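Protein PUF4 (Saccharomyces cerevisiae, PDB 3BWT) binds mRNA through its Pumilio homology domain, an array of eight Pumilio repeats, and takes part in gene regulation. Local coordinates at residues Tyr222-Ala236 with Ile252-Ile266. Sequence-based numbering, arbitrary orientation.
Sequences YDYTHKIVHLLKPRA and ILKTAIVSEPMILEI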
loop_
_atom_site.group_PDB
_atom_site.type_symbol
_atom_site.label_atom_id
_atom_site.label_comp_id
_atom_site.label_asym_id
_atom_site.label_seq_id
_atom_site.Cartn_x
_atom_site.Cartn_y
_atom_site.Cartn_z
ATOM N N TYR A 222 -13.502 15.785 7.037
ATOM C CA TYR A 222 -13.947 14.513 7.599
ATOM C C TYR A 222 -15.319 14.055 7.120
ATOM O O TYR A 222 -16.316 14.756 7.279
ATOM C CB TYR A 222 -13.893 14.567 9.123
ATOM C CG TYR A 222 -12.510 14.881 9.630
ATOM C CD1 TYR A 222 -12.058 16.193 9.714
ATOM C CD2 TYR A 222 -11.644 13.869 10.001
ATOM C CE1 TYR A 222 -10.780 16.482 10.170
ATOM C CE2 TYR A 222 -10.370 14.146 10.452
ATOM C CZ TYR A 222 -9.943 15.450 10.538
ATOM O OH TYR A 222 -8.671 15.716 10.989
ATOM N N ASP A 223 -15.354 12.863 6.535
ATOM C CA ASP A 223 -16.590 12.279 6.038
ATOM C C ASP A 223 -16.705 10.834 6.525
ATOM O O ASP A 223 -17.529 10.533 7.392
ATOM C CB ASP A 223 -16.650 12.356 4.504
ATOM C CG ASP A 223 -17.855 11.630 3.917
ATOM O OD1 ASP A 223 -18.605 10.989 4.686
ATOM O OD2 ASP A 223 -18.055 11.693 2.682
ATOM N N TYR A 224 -15.880 9.943 5.973
ATOM C CA TYR A 224 -15.968 8.523 6.309
ATOM C C TYR A 224 -15.438 8.251 7.713
ATOM O O TYR A 224 -15.851 7.293 8.367
ATOM C CB TYR A 224 -15.271 7.656 5.257
ATOM C CG TYR A 224 -15.972 7.690 3.915
ATOM C CD1 TYR A 224 -17.103 6.914 3.680
ATOM C CD2 TYR A 224 -15.519 8.524 2.890
ATOM C CE1 TYR A 224 -17.758 6.960 2.458
ATOM C CE2 TYR A 224 -16.160 8.573 1.670
ATOM C CZ TYR A 224 -17.280 7.791 1.457
ATOM O OH TYR A 224 -17.923 7.846 0.240
ATOM N N THR A 225 -14.539 9.107 8.182
ATOM C CA THR A 225 -14.066 9.001 9.544
ATOM C C THR A 225 -15.269 8.981 10.480
ATOM O O THR A 225 -15.400 8.106 11.328
ATOM C CB THR A 225 -13.141 10.179 9.897
ATOM O OG1 THR A 225 -11.939 10.091 9.120
ATOM C CG2 THR A 225 -12.785 10.160 11.369
ATOM N N HIS A 226 -16.163 9.948 10.315
ATOM C CA HIS A 226 -17.326 10.045 11.186
ATOM C C HIS A 226 -18.236 8.836 11.034
ATOM O O HIS A 226 -18.779 8.331 12.016
ATOM C CB HIS A 226 -18.100 11.344 10.935
ATOM C CG HIS A 226 -17.386 12.573 11.405
ATOM N ND1 HIS A 226 -17.028 13.599 10.554
ATOM C CD2 HIS A 226 -16.958 12.940 12.637
ATOM C CE1 HIS A 226 -16.415 14.546 11.243
ATOM N NE2 HIS A 226 -16.357 14.170 12.509
ATOM N N LYS A 227 -18.402 8.361 9.806
ATOM C CA LYS A 227 -19.274 7.212 9.574
ATOM C C LYS A 227 -18.705 5.914 10.181
ATOM O O LYS A 227 -19.452 5.077 10.698
ATOM C CB LYS A 227 -19.573 7.060 8.085
ATOM C CG LYS A 227 -20.420 8.198 7.517
ATOM C CD LYS A 227 -20.702 7.992 6.028
ATOM C CE LYS A 227 -21.537 9.125 5.429
ATOM N NZ LYS A 227 -21.810 8.947 3.985
ATOM N N ILE A 228 -17.383 5.767 10.134
ATOM C CA ILE A 228 -16.707 4.639 10.762
ATOM C C ILE A 228 -16.876 4.696 12.272
ATOM O O ILE A 228 -17.302 3.725 12.897
ATOM C CB ILE A 228 -15.199 4.636 10.465
ATOM C CG1 ILE A 228 -14.934 4.376 8.983
ATOM C CG2 ILE A 228 -14.492 3.597 11.316
ATOM C CD1 ILE A 228 -13.508 4.628 8.598
ATOM N N VAL A 229 -16.523 5.835 12.859
ATOM C CA VAL A 229 -16.644 5.999 14.297
ATOM C C VAL A 229 -18.053 5.651 14.751
ATOM O O VAL A 229 -18.238 4.908 15.718
ATOM C CB VAL A 229 -16.288 7.417 14.739
ATOM C CG1 VAL A 229 -16.540 7.581 16.225
ATOM C CG2 VAL A 229 -14.832 7.702 14.420
ATOM N N HIS A 230 -19.042 6.167 14.034
ATOM C CA HIS A 230 -20.433 5.872 14.349
ATOM C C HIS A 230 -20.747 4.373 14.401
ATOM O O HIS A 230 -21.575 3.937 15.195
ATOM C CB HIS A 230 -21.373 6.568 13.364
ATOM C CG HIS A 230 -22.815 6.224 13.575
ATOM N ND1 HIS A 230 -23.568 6.763 14.598
ATOM C CD2 HIS A 230 -23.637 5.380 12.908
ATOM C CE1 HIS A 230 -24.790 6.267 14.550
ATOM N NE2 HIS A 230 -24.859 5.426 13.534
ATOM N N LEU A 231 -20.098 3.586 13.552
ATOM C CA LEU A 231 -20.373 2.147 13.491
ATOM C C LEU A 231 -19.610 1.337 14.534
ATOM O O LEU A 231 -20.117 0.335 15.030
ATOM C CB LEU A 231 -20.094 1.592 12.088
ATOM C CG LEU A 231 -21.117 1.937 11.005
ATOM C CD1 LEU A 231 -20.565 1.712 9.603
ATOM C CD2 LEU A 231 -22.379 1.135 11.217
ATOM N N LEU A 232 -18.402 1.774 14.878
ATOM C CA LEU A 232 -17.546 0.992 15.769
ATOM C C LEU A 232 -17.581 1.430 17.230
ATOM O O LEU A 232 -17.245 0.648 18.117
ATOM C CB LEU A 232 -16.096 1.018 15.286
ATOM C CG LEU A 232 -15.790 0.729 13.824
ATOM C CD1 LEU A 232 -14.291 0.801 13.632
ATOM C CD2 LEU A 232 -16.328 -0.621 13.401
ATOM N N LYS A 233 -17.956 2.681 17.479
ATOM C CA LYS A 233 -17.979 3.196 18.849
ATOM C C LYS A 233 -18.765 2.293 19.808
ATOM O O LYS A 233 -18.307 2.020 20.911
ATOM C CB LYS A 233 -18.507 4.635 18.898
ATOM C CG LYS A 233 -18.363 5.290 20.263
ATOM C CD LYS A 233 -18.341 6.817 20.167
ATOM C CE LYS A 233 -19.671 7.389 19.678
ATOM N NZ LYS A 233 -20.676 7.519 20.772
ATOM N N PRO A 234 -19.952 1.826 19.386
ATOM C CA PRO A 234 -20.776 0.957 20.234
ATOM C C PRO A 234 -20.097 -0.352 20.645
ATOM O O PRO A 234 -20.685 -1.157 21.373
ATOM C CB PRO A 234 -21.985 0.665 19.347
ATOM C CG PRO A 234 -22.093 1.867 18.476
ATOM C CD PRO A 234 -20.681 2.258 18.179
ATOM N N ARG A 235 -18.872 -0.568 20.184
ATOM C CA ARG A 235 -18.172 -1.807 20.483
ATOM C C ARG A 235 -16.777 -1.477 20.975
ATOM O O ARG A 235 -15.876 -2.321 20.954
ATOM C CB ARG A 235 -18.123 -2.710 19.245
ATOM C CG ARG A 235 -19.443 -2.747 18.475
ATOM C CD ARG A 235 -19.678 -4.067 17.744
ATOM N NE ARG A 235 -19.070 -4.099 16.419
ATOM C CZ ARG A 235 -18.205 -5.025 16.019
ATOM N NH1 ARG A 235 -17.858 -6.012 16.841
ATOM N NH2 ARG A 235 -17.697 -4.974 14.792
ATOM N N ALA A 236 -16.620 -0.244 21.442
ATOM C CA ALA A 236 -15.313 0.292 21.807
ATOM C C ALA A 236 -14.489 -0.673 22.655
ATOM O O ALA A 236 -13.315 -0.912 22.376
ATOM C CB ALA A 236 -15.471 1.627 22.517
ATOM N N ILE A 252 -8.468 5.907 15.990
ATOM C CA ILE A 252 -9.482 6.893 16.344
ATOM C C ILE A 252 -9.085 7.700 17.589
ATOM O O ILE A 252 -9.234 8.927 17.618
ATOM C CB ILE A 252 -10.844 6.217 16.570
ATOM C CG1 ILE A 252 -11.404 5.696 15.251
ATOM C CG2 ILE A 252 -11.817 7.185 17.202
ATOM C CD1 ILE A 252 -12.389 4.554 15.411
ATOM N N LEU A 253 -8.573 7.016 18.610
ATOM C CA LEU A 253 -8.109 7.706 19.813
ATOM C C LEU A 253 -7.014 8.712 19.486
ATOM O O LEU A 253 -6.796 9.659 20.232
ATOM C CB LEU A 253 -7.585 6.716 20.859
ATOM C CG LEU A 253 -8.628 5.895 21.609
ATOM C CD1 LEU A 253 -7.951 5.015 22.643
ATOM C CD2 LEU A 253 -9.657 6.816 22.257
ATOM N N LYS A 254 -6.321 8.491 18.372
ATOM C CA LYS A 254 -5.213 9.357 17.969
ATOM C C LYS A 254 -5.623 10.341 16.873
ATOM O O LYS A 254 -4.792 11.079 16.344
ATOM C CB LYS A 254 -3.999 8.523 17.532
ATOM C CG LYS A 254 -3.271 7.834 18.680
ATOM C CD LYS A 254 -2.051 7.060 18.189
ATOM C CE LYS A 254 -1.215 6.532 19.353
ATOM N NZ LYS A 254 0.098 5.965 18.910
ATOM N N THR A 255 -6.906 10.350 16.540
ATOM C CA THR A 255 -7.426 11.336 15.604
ATOM C C THR A 255 -8.192 12.427 16.352
ATOM O O THR A 255 -9.358 12.243 16.714
ATOM C CB THR A 255 -8.322 10.683 14.557
ATOM O OG1 THR A 255 -7.585 9.638 13.912
ATOM C CG2 THR A 255 -8.787 11.710 13.516
ATOM N N ALA A 256 -7.530 13.563 16.563
ATOM C CA ALA A 256 -8.012 14.584 17.497
ATOM C C ALA A 256 -9.522 14.828 17.502
ATOM O O ALA A 256 -10.125 14.865 18.574
ATOM C CB ALA A 256 -7.260 15.889 17.304
ATOM N N ILE A 257 -10.134 14.982 16.326
ATOM C CA ILE A 257 -11.555 15.337 16.274
ATOM C C ILE A 257 -12.505 14.216 16.641
ATOM O O ILE A 257 -13.708 14.450 16.754
ATOM C CB ILE A 257 -12.020 15.857 14.898
ATOM C CG1 ILE A 257 -12.086 14.701 13.901
ATOM C CG2 ILE A 257 -11.152 17.019 14.421
ATOM C CD1 ILE A 257 -13.232 14.809 12.904
ATOM N N VAL A 258 -11.996 12.998 16.797
ATOM C CA VAL A 258 -12.858 11.895 17.215
ATOM C C VAL A 258 -12.359 11.236 18.487
ATOM O O VAL A 258 -13.002 10.332 19.011
ATOM C CB VAL A 258 -13.049 10.844 16.113
ATOM C CG1 VAL A 258 -14.029 11.342 15.080
ATOM C CG2 VAL A 258 -11.715 10.475 15.474
ATOM N N SER A 259 -11.219 11.704 18.990
ATOM C CA SER A 259 -10.651 11.187 20.236
ATOM C C SER A 259 -11.717 11.058 21.320
ATOM O O SER A 259 -11.967 9.971 21.847
ATOM C CB SER A 259 -9.539 12.111 20.752
ATOM O OG SER A 259 -8.556 12.376 19.762
ATOM N N GLU A 260 -12.364 12.177 21.623
ATOM C CA GLU A 260 -13.127 12.302 22.853
ATOM C C GLU A 260 -14.452 11.523 22.902
ATOM O O GLU A 260 -14.783 10.936 23.925
ATOM C CB GLU A 260 -13.247 13.783 23.241
ATOM C CG GLU A 260 -11.844 14.417 23.356
ATOM C CD GLU A 260 -11.814 15.825 23.936
ATOM O OE1 GLU A 260 -12.892 16.396 24.224
ATOM O OE2 GLU A 260 -10.689 16.361 24.093
ATOM N N PRO A 261 -15.198 11.487 21.795
ATOM C CA PRO A 261 -16.356 10.586 21.765
ATOM C C PRO A 261 -15.983 9.139 22.116
ATOM O O PRO A 261 -16.713 8.465 22.853
ATOM C CB PRO A 261 -16.809 10.666 20.311
ATOM C CG PRO A 261 -16.417 12.036 19.882
ATOM C CD PRO A 261 -15.133 12.352 20.607
ATOM N N MET A 262 -14.858 8.671 21.585
ATOM C CA MET A 262 -14.401 7.305 21.839
ATOM C C MET A 262 -13.996 7.116 23.296
ATOM O O MET A 262 -14.391 6.143 23.937
ATOM C CB MET A 262 -13.233 6.928 20.914
ATOM C CG MET A 262 -12.774 5.473 21.037
ATOM S SD MET A 262 -14.016 4.222 20.613
ATOM C CE MET A 262 -14.195 4.500 18.857
ATOM N N ILE A 263 -13.195 8.046 23.805
ATOM C CA ILE A 263 -12.785 8.024 25.200
ATOM C C ILE A 263 -14.018 8.021 26.091
ATOM O O ILE A 263 -14.063 7.340 27.115
ATOM C CB ILE A 263 -11.890 9.231 25.533
ATOM C CG1 ILE A 263 -10.561 9.120 24.776
ATOM C CG2 ILE A 263 -11.653 9.337 27.035
ATOM C CD1 ILE A 263 -9.632 10.299 24.979
ATOM N N LEU A 264 -15.025 8.776 25.674
ATOM C CA LEU A 264 -16.292 8.852 26.385
ATOM C C LEU A 264 -17.015 7.520 26.447
ATOM O O LEU A 264 -17.523 7.133 27.501
ATOM C CB LEU A 264 -17.202 9.877 25.721
ATOM C CG LEU A 264 -17.268 11.232 26.410
ATOM C CD1 LEU A 264 -18.044 12.210 25.540
ATOM C CD2 LEU A 264 -17.915 11.073 27.778
ATOM N N GLU A 265 -17.083 6.838 25.311
ATOM C CA GLU A 265 -17.715 5.527 25.241
ATOM C C GLU A 265 -17.030 4.564 26.198
ATOM O O GLU A 265 -17.679 3.868 26.984
ATOM C CB GLU A 265 -17.634 4.975 23.820
ATOM C CG GLU A 265 -18.523 3.772 23.590
ATOM C CD GLU A 265 -19.987 4.138 23.617
ATOM O OE1 GLU A 265 -20.287 5.347 23.539
ATOM O OE2 GLU A 265 -20.832 3.223 23.713
ATOM N N ILE A 266 -15.707 4.530 26.119
ATOM C CA ILE A 266 -14.904 3.722 27.029
ATOM C C ILE A 266 -15.202 4.060 28.495
ATOM O O ILE A 266 -15.334 3.164 29.329
ATOM C CB ILE A 266 -13.394 3.864 26.704
ATOM C CG1 ILE A 266 -13.093 3.183 25.363
ATOM C CG2 ILE A 266 -12.535 3.300 27.821
ATOM C CD1 ILE A 266 -11.695 3.392 24.853
#
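Neighbouring Pumilio repeats of the all-helical PUF array meet here: residues 222-230 of repeat 6 pack on repeat 7, while Lys233 and Ala236 already pack within repeat 7. Helix 224-232 runs nearly parallel to helix 256-266, their axes 11° apart and 10.9 Å at closest approach. At one end the ring of Tyr222 receives Ile257 in a CH-pi contact, the methyl CD1 lying over one face, 3.5 Å from the ring centroid. With CG anti to its carbonyl carbon (chi1 -58°), Tyr222 leans toward Ile257, and its CE2 touches Thr255 CG2 at 4.2 Å. Without the ring, as with an alanine here, Ile257 CD1 would probably lose this CH-pi face and a gap would open beside Thr255. Deeper in, Val229 turns its CG2 branch into the interface, 3.8 Å from Val258 CG1 and 4.1 Å from Ile252 CG1. Thr225 CG2 meets the same Val258 methyl, its hydroxyl being engaged by Glu216. Within repeat 7, Ala236 CB packs 3.5 Å from Met262 SD. Lys233 crosses Glu265 obliquely, its CG against Glu265 CB and CG, and bends at chi3 and chi4 bring NZ to the carboxylate. Glu265 OE2 accepts a hydrogen bond from Asn269; OE1 forms a salt bridge with Lys233 NZ at 3.5 Å.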